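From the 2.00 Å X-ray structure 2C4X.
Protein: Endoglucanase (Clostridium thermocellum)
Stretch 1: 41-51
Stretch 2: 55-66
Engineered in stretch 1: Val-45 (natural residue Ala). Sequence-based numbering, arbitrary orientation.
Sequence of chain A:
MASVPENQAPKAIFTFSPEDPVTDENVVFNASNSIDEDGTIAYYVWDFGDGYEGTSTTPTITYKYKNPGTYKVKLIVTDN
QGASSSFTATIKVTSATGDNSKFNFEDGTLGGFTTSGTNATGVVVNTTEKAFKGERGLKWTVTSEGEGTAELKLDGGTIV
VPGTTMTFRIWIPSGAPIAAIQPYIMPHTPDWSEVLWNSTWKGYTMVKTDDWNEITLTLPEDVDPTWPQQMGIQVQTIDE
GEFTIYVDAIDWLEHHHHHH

Stretch 1 41-51: IAYYVWDFGDG
Stretch 2 (55-66) TSTTPTITYKYK

Residues 41-47 form an extended strand, and the second stretch meets it first as an antiparallel partner, then as a chain that turns and lays its side chains against the aromatic residues of the first. About 778 Å² is buried between them, both sides summed.

Thr-55 (phi/psi -130/154) pairs with Val-45 at a non-hydrogen-bonded position, their CA atoms 4.4 Å apart. Both side chains lie on the same face of the sheet, so Thr-55 CG2 rests 3.9 Å from CG2 of Val-45, an engineered residue with chi1 t; Thr-55 is p. The beta-branched shape of Thr-55 suits an extended backbone. Thr-55 CA also lies 3.2 Å from Tyr-44 O, a CA-H...O contact typical of paired strands.

Ser-56 (-147/155) and Tyr-44 (-123/126) form the hydrogen-bonded pair, CA to CA 5.3 Å. Tyr-44 N donates to Ser-56 O at 2.8 Å and Ser-56 N donates to Tyr-44 O at 2.9 Å, closing the ring that fixes the register. Their side chains share the other face of the sheet. The small Ser-56 side chain (chi1 t) turns to its own stretch, Ser-56 OG being hydrogen-bonded to Thr-58 OG1 at 3.0 Å.

At Thr-57 the backbone leaves the extended form (-91/-5). Thr-57 CA remains 4.5 Å from Tyr-43 CA, and its carbonyl is held by a water that donates to Thr-57 O and to Ile-41 O, each at 2.7 Å. The CA-to-CB bond of Thr-58 (-117/155) points away, but a second water links the two stretches here: it accepts from Trp-46 NE1 at 2.7 Å and donates to Thr-58 O at 2.8 Å, satisfying the indole nitrogen.

Pro-59 (-77/-5, C-gamma endo) covers the Tyr-44 ring, whose chi1 is m and chi2 80°. Pro-59 CA stands 3.7 Å from the centroid of the Tyr-44 ring, 12° off the normal, a CH-pi contact well suited to a compact, rigid residue.

From Thr-60 the chain is extended again, and CA-to-CB bonds alternate: those of Thr-60 and Thr-62 point away, those of Ile-61 and Tyr-63 toward the first stretch. Ile-61 (-156/148, chi1 t, chi2 t) sets CG2 over the five-membered ring of Trp-46 (chi1 m, chi2 90°), 3.7 Å from its centroid; the same CG2 is 4.0 Å from Phe-48 CZ, at that ring's edge. One methyl thus serves two aromatics.

Tyr-63 (-153/149, chi1 t, chi2 73°) stacks face to face on Phe-48 (chi1 m, chi2 -74°), centroids 3.9 Å apart and planes at 2°. Tyr-63 OH reaches beyond the stack and donates to Asp-50 OD2 at 2.5 Å; Asp-50 is p, and its OD2 lies at the tyrosine ring's edge.

Past Lys-64, whose CA-to-CB bond points away, that of Tyr-65 (-100/134, chi1 m, chi2 -88°) starts sideways but the side chain's end comes nearer, and Tyr-65 OH donates to Phe-48 O at 2.7 Å, satisfying a loop carbonyl. Finally, a third water accepts from Lys-66 N at 3.2 Å and donates to Asp-50 OD2 at 2.5 Å.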

ATOM      1  N   ILE A  41       6.720  38.801  -5.082  1.00 37.08           N
ATOM      2  CA  ILE A  41       7.599  37.639  -5.091  1.00 37.57           C
ATOM      3  C   ILE A  41       8.498  37.726  -6.317  1.00 37.64           C
ATOM      4  O   ILE A  41       8.008  37.915  -7.434  1.00 38.23           O
ATOM      5  CB  ILE A  41       6.807  36.314  -5.085  1.00 37.75           C
ATOM      6  CG1 ILE A  41       6.090  36.139  -3.744  1.00 38.05           C
ATOM      7  CG2 ILE A  41       7.746  35.109  -5.386  1.00 37.45           C
ATOM      8  CD1 ILE A  41       4.989  35.101  -3.769  1.00 38.66           C
ATOM      9  N   ALA A  42       9.809  37.629  -6.100  1.00 37.39           N
ATOM     10  CA  ALA A  42      10.785  37.672  -7.190  1.00 37.38           C
ATOM     11  C   ALA A  42      10.973  36.304  -7.844  1.00 37.53           C
ATOM     12  O   ALA A  42      11.059  36.204  -9.070  1.00 37.64           O
ATOM     13  CB  ALA A  42      12.116  38.220  -6.703  1.00 37.12           C
ATOM     14  N   TYR A  43      11.040  35.246  -7.038  1.00 37.50           N
ATOM     15  CA  TYR A  43      11.214  33.918  -7.601  1.00 37.71           C
ATOM     16  C   TYR A  43      10.792  32.780  -6.665  1.00 37.12           C
ATOM     17  O   TYR A  43      10.557  32.975  -5.460  1.00 36.23           O
ATOM     18  CB  TYR A  43      12.632  33.714  -8.182  1.00 39.03           C
ATOM     19  CG  TYR A  43      13.756  34.065  -7.244  1.00 39.87           C
ATOM     20  CD1 TYR A  43      14.228  33.130  -6.326  1.00 41.18           C
ATOM     21  CD2 TYR A  43      14.346  35.331  -7.269  1.00 40.79           C
ATOM     22  CE1 TYR A  43      15.269  33.440  -5.453  1.00 41.79           C
ATOM     23  CE2 TYR A  43      15.375  35.660  -6.399  1.00 41.33           C
ATOM     24  CZ  TYR A  43      15.839  34.702  -5.494  1.00 41.58           C
ATOM     25  OH  TYR A  43      16.863  34.993  -4.618  1.00 41.67           O
ATOM     26  N   TYR A  44      10.654  31.610  -7.276  1.00 36.33           N
ATOM     27  CA  TYR A  44      10.227  30.384  -6.624  1.00 36.29           C
ATOM     28  C   TYR A  44      11.334  29.383  -6.863  1.00 36.31           C
ATOM     29  O   TYR A  44      11.721  29.157  -8.016  1.00 36.62           O
ATOM     30  CB  TYR A  44       8.937  29.864  -7.279  1.00 36.09           C
ATOM     31  CG  TYR A  44       7.787  30.846  -7.252  1.00 36.23           C
ATOM     32  CD1 TYR A  44       7.710  31.889  -8.187  1.00 35.56           C
ATOM     33  CD2 TYR A  44       6.771  30.737  -6.295  1.00 35.33           C
ATOM     34  CE1 TYR A  44       6.683  32.791  -8.157  1.00 34.09           C
ATOM     35  CE2 TYR A  44       5.730  31.634  -6.262  1.00 35.60           C
ATOM     36  CZ  TYR A  44       5.692  32.665  -7.197  1.00 36.18           C
ATOM     37  OH  TYR A  44       4.658  33.568  -7.186  1.00 36.42           O
ATOM     38  N   VAL A  45      11.848  28.789  -5.789  1.00 36.02           N
ATOM     39  CA  VAL A  45      12.920  27.799  -5.882  1.00 36.11           C
ATOM     40  C   VAL A  45      12.383  26.470  -5.330  1.00 35.56           C
ATOM     41  O   VAL A  45      11.844  26.429  -4.227  1.00 35.04           O
ATOM     42  CB  VAL A  45      14.187  28.245  -5.106  1.00 36.33           C
ATOM     43  CG1 VAL A  45      15.280  27.163  -5.156  1.00 35.86           C
ATOM     44  CG2 VAL A  45      14.728  29.570  -5.665  1.00 36.97           C
ATOM     45  N   TRP A  46      12.515  25.410  -6.121  1.00 34.79           N
ATOM     46  CA  TRP A  46      11.953  24.095  -5.798  1.00 34.81           C
ATOM     47  C   TRP A  46      13.051  23.057  -5.617  1.00 35.19           C
ATOM     48  O   TRP A  46      13.992  22.999  -6.418  1.00 34.52           O
ATOM     49  CB  TRP A  46      11.070  23.615  -6.946  1.00 34.58           C
ATOM     50  CG  TRP A  46       9.903  24.502  -7.262  1.00 35.10           C
ATOM     51  CD1 TRP A  46       9.877  25.547  -8.146  1.00 35.08           C
ATOM     52  CD2 TRP A  46       8.584  24.400  -6.722  1.00 34.96           C
ATOM     53  NE1 TRP A  46       8.623  26.111  -8.175  1.00 35.38           N
ATOM     54  CE2 TRP A  46       7.811  25.435  -7.306  1.00 34.95           C
ATOM     55  CE3 TRP A  46       7.986  23.555  -5.772  1.00 35.88           C
ATOM     56  CZ2 TRP A  46       6.461  25.628  -7.000  1.00 34.71           C
ATOM     57  CZ3 TRP A  46       6.646  23.749  -5.462  1.00 35.04           C
ATOM     58  CH2 TRP A  46       5.897  24.783  -6.077  1.00 34.76           C
ATOM     59  N   ASP A  47      12.917  22.235  -4.576  1.00 34.87           N
ATOM     60  CA  ASP A  47      13.756  21.059  -4.402  1.00 34.15           C
ATOM     61  C   ASP A  47      12.779  19.888  -4.463  1.00 33.74           C
ATOM     62  O   ASP A  47      11.899  19.764  -3.612  1.00 33.19           O
ATOM     63  CB  ASP A  47      14.512  21.113  -3.065  1.00 34.40           C
ATOM     64  CG  ASP A  47      15.413  19.904  -2.840  1.00 36.62           C
ATOM     65  OD1 ASP A  47      15.073  18.778  -3.256  1.00 38.38           O
ATOM     66  OD2 ASP A  47      16.476  20.075  -2.218  1.00 39.68           O
ATOM     67  N   PHE A  48      12.931  19.047  -5.484  1.00 32.94           N
ATOM     68  CA  PHE A  48      11.962  17.980  -5.754  1.00 33.51           C
ATOM     69  C   PHE A  48      12.198  16.719  -4.908  1.00 33.09           C
ATOM     70  O   PHE A  48      11.380  15.799  -4.917  1.00 33.09           O
ATOM     71  CB  PHE A  48      11.900  17.697  -7.267  1.00 33.19           C
ATOM     72  CG  PHE A  48      11.417  18.879  -8.064  1.00 34.28           C
ATOM     73  CD1 PHE A  48      10.066  19.247  -8.036  1.00 35.82           C
ATOM     74  CD2 PHE A  48      12.313  19.650  -8.809  1.00 36.13           C
ATOM     75  CE1 PHE A  48       9.615  20.353  -8.743  1.00 36.06           C
ATOM     76  CE2 PHE A  48      11.863  20.768  -9.521  1.00 36.00           C
ATOM     77  CZ  PHE A  48      10.503  21.104  -9.488  1.00 34.84           C
ATOM     78  N   GLY A  49      13.288  16.729  -4.135  1.00 33.29           N
ATOM     79  CA  GLY A  49      13.609  15.660  -3.198  1.00 33.01           C
ATOM     80  C   GLY A  49      14.323  14.452  -3.776  1.00 32.98           C
ATOM     81  O   GLY A  49      14.600  13.504  -3.050  1.00 32.92           O
ATOM     82  N   ASP A  50      14.638  14.490  -5.069  1.00 32.91           N
ATOM     83  CA  ASP A  50      15.239  13.348  -5.763  1.00 33.17           C
ATOM     84  C   ASP A  50      16.673  13.622  -6.250  1.00 33.28           C
ATOM     85  O   ASP A  50      17.295  12.758  -6.875  1.00 33.39           O
ATOM     86  CB  ASP A  50      14.343  12.930  -6.945  1.00 33.42           C
ATOM     87  CG  ASP A  50      14.216  14.032  -8.016  1.00 34.99           C
ATOM     88  OD1 ASP A  50      14.669  15.180  -7.786  1.00 34.89           O
ATOM     89  OD2 ASP A  50      13.665  13.749  -9.100  1.00 37.04           O
ATOM     90  N   GLY A  51      17.198  14.813  -5.951  1.00 33.28           N
ATOM     91  CA  GLY A  51      18.497  15.242  -6.477  1.00 34.12           C
ATOM     92  C   GLY A  51      18.424  16.444  -7.415  1.00 34.81           C
ATOM     93  O   GLY A  51      19.426  17.111  -7.646  1.00 34.67           O
ATOM     94  N   THR A  55      14.011  26.536 -10.623  1.00 40.56           N
ATOM     95  CA  THR A  55      13.507  27.853 -10.266  1.00 40.90           C
ATOM     96  C   THR A  55      12.537  28.353 -11.331  1.00 41.03           C
ATOM     97  O   THR A  55      12.605  27.941 -12.494  1.00 40.67           O
ATOM     98  CB  THR A  55      14.640  28.873 -10.135  1.00 41.19           C
ATOM     99  OG1 THR A  55      15.199  29.124 -11.429  1.00 42.62           O
ATOM    100  CG2 THR A  55      15.728  28.371  -9.202  1.00 40.87           C
ATOM    101  N   SER A  56      11.628  29.229 -10.920  1.00 40.44           N
ATOM    102  CA  SER A  56      10.785  29.966 -11.847  1.00 40.42           C
ATOM    103  C   SER A  56      10.469  31.354 -11.297  1.00 39.58           C
ATOM    104  O   SER A  56      10.514  31.567 -10.086  1.00 38.13           O
ATOM    105  CB  SER A  56       9.484  29.211 -12.118  1.00 40.73           C
ATOM    106  OG  SER A  56       8.727  29.915 -13.098  1.00 43.31           O
ATOM    107  N   THR A  57      10.162  32.294 -12.194  1.00 39.31           N
ATOM    108  CA  THR A  57       9.666  33.605 -11.775  1.00 39.34           C
ATOM    109  C   THR A  57       8.131  33.598 -11.712  1.00 39.23           C
ATOM    110  O   THR A  57       7.509  34.583 -11.299  1.00 38.94           O
ATOM    111  CB  THR A  57      10.170  34.756 -12.694  1.00 39.33           C
ATOM    112  OG1 THR A  57       9.805  34.479 -14.049  1.00 39.54           O
ATOM    113  CG2 THR A  57      11.690  34.910 -12.600  1.00 39.46           C
ATOM    114  N   THR A  58       7.535  32.480 -12.129  1.00 39.27           N
ATOM    115  CA  THR A  58       6.083  32.283 -12.070  1.00 39.10           C
ATOM    116  C   THR A  58       5.751  31.109 -11.129  1.00 38.60           C
ATOM    117  O   THR A  58       6.587  30.240 -10.929  1.00 37.95           O
ATOM    118  CB  THR A  58       5.488  32.043 -13.476  1.00 39.39           C
ATOM    119  OG1 THR A  58       6.085  30.877 -14.052  1.00 40.28           O
ATOM    120  CG2 THR A  58       5.723  33.248 -14.396  1.00 39.69           C
ATOM    121  N   PRO A  59       4.535  31.095 -10.539  1.00 38.51           N
ATOM    122  CA  PRO A  59       4.246  30.132  -9.463  1.00 38.47           C
ATOM    123  C   PRO A  59       3.956  28.661  -9.825  1.00 38.44           C
ATOM    124  O   PRO A  59       3.805  27.837  -8.920  1.00 38.40           O
ATOM    125  CB  PRO A  59       3.040  30.755  -8.739  1.00 38.31           C
ATOM    126  CG  PRO A  59       2.426  31.698  -9.687  1.00 38.53           C
ATOM    127  CD  PRO A  59       3.391  31.990 -10.808  1.00 38.42           C
ATOM    128  N   THR A  60       3.883  28.306 -11.101  1.00 38.55           N
ATOM    129  CA  THR A  60       3.717  26.885 -11.422  1.00 39.30           C
ATOM    130  C   THR A  60       4.963  26.272 -12.076  1.00 39.37           C
ATOM    131  O   THR A  60       5.792  26.972 -12.656  1.00 39.02           O
ATOM    132  CB  THR A  60       2.452  26.581 -12.268  1.00 39.35           C
ATOM    133  OG1 THR A  60       2.689  26.953 -13.626  1.00 41.37           O
ATOM    134  CG2 THR A  60       1.215  27.316 -11.727  1.00 39.50           C
ATOM    135  N   ILE A  61       5.094  24.955 -11.943  1.00 39.07           N
ATOM    136  CA  ILE A  61       6.190  24.207 -12.538  1.00 38.84           C
ATOM    137  C   ILE A  61       5.687  22.776 -12.698  1.00 38.89           C
ATOM    138  O   ILE A  61       4.857  22.313 -11.915  1.00 39.15           O
ATOM    139  CB  ILE A  61       7.513  24.291 -11.688  1.00 38.87           C
ATOM    140  CG1 ILE A  61       8.734  23.879 -12.534  1.00 38.96           C
ATOM    141  CG2 ILE A  61       7.416  23.461 -10.381  1.00 37.41           C
ATOM    142  CD1 ILE A  61      10.095  24.415 -12.036  1.00 39.09           C
ATOM    143  N   THR A  62       6.152  22.095 -13.733  1.00 38.44           N
ATOM    144  CA  THR A  62       5.805  20.694 -13.919  1.00 38.85           C
ATOM    145  C   THR A  62       7.058  19.829 -13.793  1.00 38.56           C
ATOM    146  O   THR A  62       8.171  20.272 -14.120  1.00 38.98           O
ATOM    147  CB  THR A  62       5.001  20.440 -15.247  1.00 38.76           C
ATOM    148  OG1 THR A  62       4.560  19.078 -15.294  1.00 39.97           O
ATOM    149  CG2 THR A  62       5.839  20.737 -16.487  1.00 38.64           C
ATOM    150  N   TYR A  63       6.868  18.608 -13.303  1.00 38.09           N
ATOM    151  CA  TYR A  63       7.966  17.720 -12.950  1.00 37.53           C
ATOM    152  C   TYR A  63       7.562  16.241 -13.057  1.00 37.18           C
ATOM    153  O   TYR A  63       6.405  15.895 -12.826  1.00 37.17           O
ATOM    154  CB  TYR A  63       8.476  18.038 -11.529  1.00 37.98           C
ATOM    155  CG  TYR A  63       9.829  17.437 -11.262  1.00 37.96           C
ATOM    156  CD1 TYR A  63      10.970  17.975 -11.854  1.00 39.09           C
ATOM    157  CD2 TYR A  63       9.969  16.298 -10.465  1.00 37.45           C
ATOM    158  CE1 TYR A  63      12.211  17.415 -11.652  1.00 39.62           C
ATOM    159  CE2 TYR A  63      11.217  15.729 -10.247  1.00 37.24           C
ATOM    160  CZ  TYR A  63      12.333  16.292 -10.843  1.00 38.86           C
ATOM    161  OH  TYR A  63      13.582  15.741 -10.662  1.00 38.29           O
ATOM    162  N   LYS A  64       8.528  15.385 -13.396  1.00 36.61           N
ATOM    163  CA  LYS A  64       8.331  13.938 -13.494  1.00 35.56           C
ATOM    164  C   LYS A  64       9.355  13.213 -12.632  1.00 35.50           C
ATOM    165  O   LYS A  64      10.542  13.541 -12.672  1.00 34.95           O
ATOM    166  CB  LYS A  64       8.515  13.467 -14.946  1.00 35.48           C
ATOM    167  CG  LYS A  64       7.565  14.076 -15.948  1.00 35.50           C
ATOM    168  CD  LYS A  64       7.866  13.607 -17.370  1.00 34.44           C
ATOM    169  CE  LYS A  64       8.807  14.558 -18.074  1.00 34.64           C
ATOM    170  NZ  LYS A  64       8.995  14.210 -19.533  1.00 35.73           N
ATOM    171  N   TYR A  65       8.900  12.223 -11.865  1.00 34.94           N
ATOM    172  CA  TYR A  65       9.806  11.388 -11.073  1.00 34.79           C
ATOM    173  C   TYR A  65      10.044  10.073 -11.804  1.00 35.28           C
ATOM    174  O   TYR A  65       9.105   9.443 -12.304  1.00 34.39           O
ATOM    175  CB  TYR A  65       9.232  11.117  -9.681  1.00 34.51           C
ATOM    176  CG  TYR A  65       9.177  12.332  -8.789  1.00 33.61           C
ATOM    177  CD1 TYR A  65      10.274  12.684  -7.999  1.00 33.32           C
ATOM    178  CD2 TYR A  65       8.040  13.137  -8.745  1.00 34.98           C
ATOM    179  CE1 TYR A  65      10.231  13.805  -7.163  1.00 35.11           C
ATOM    180  CE2 TYR A  65       7.983  14.268  -7.911  1.00 35.68           C
ATOM    181  CZ  TYR A  65       9.089  14.588  -7.124  1.00 34.33           C
ATOM    182  OH  TYR A  65       9.062  15.687  -6.298  1.00 33.65           O
ATOM    183  N   LYS A  66      11.303   9.665 -11.886  1.00 35.52           N
ATOM    184  CA  LYS A  66      11.616   8.461 -12.648  1.00 36.20           C
ATOM    185  C   LYS A  66      11.447   7.195 -11.830  1.00 35.79           C
ATOM    186  O   LYS A  66      11.117   6.153 -12.381  1.00 36.02           O
ATOM    187  CB  LYS A  66      13.007   8.556 -13.282  1.00 37.07           C
ATOM    188  CG  LYS A  66      14.117   7.828 -12.583  1.00 39.82           C
ATOM    189  CD  LYS A  66      15.232   7.537 -13.564  1.00 43.44           C
ATOM    190  CE  LYS A  66      16.534   7.185 -12.851  1.00 48.23           C
ATOM    191  NZ  LYS A  66      17.051   8.300 -11.977  1.00 49.72           N
TER
HETATM  192  O   HOH W   1       7.536  36.793  -9.792  1.00 61.40           O
HETATM  193  O   HOH W   2       7.331  27.749  -9.882  1.00 49.16           O
HETATM  194  O   HOH W   3      13.457  11.623 -10.469  1.00 36.95           O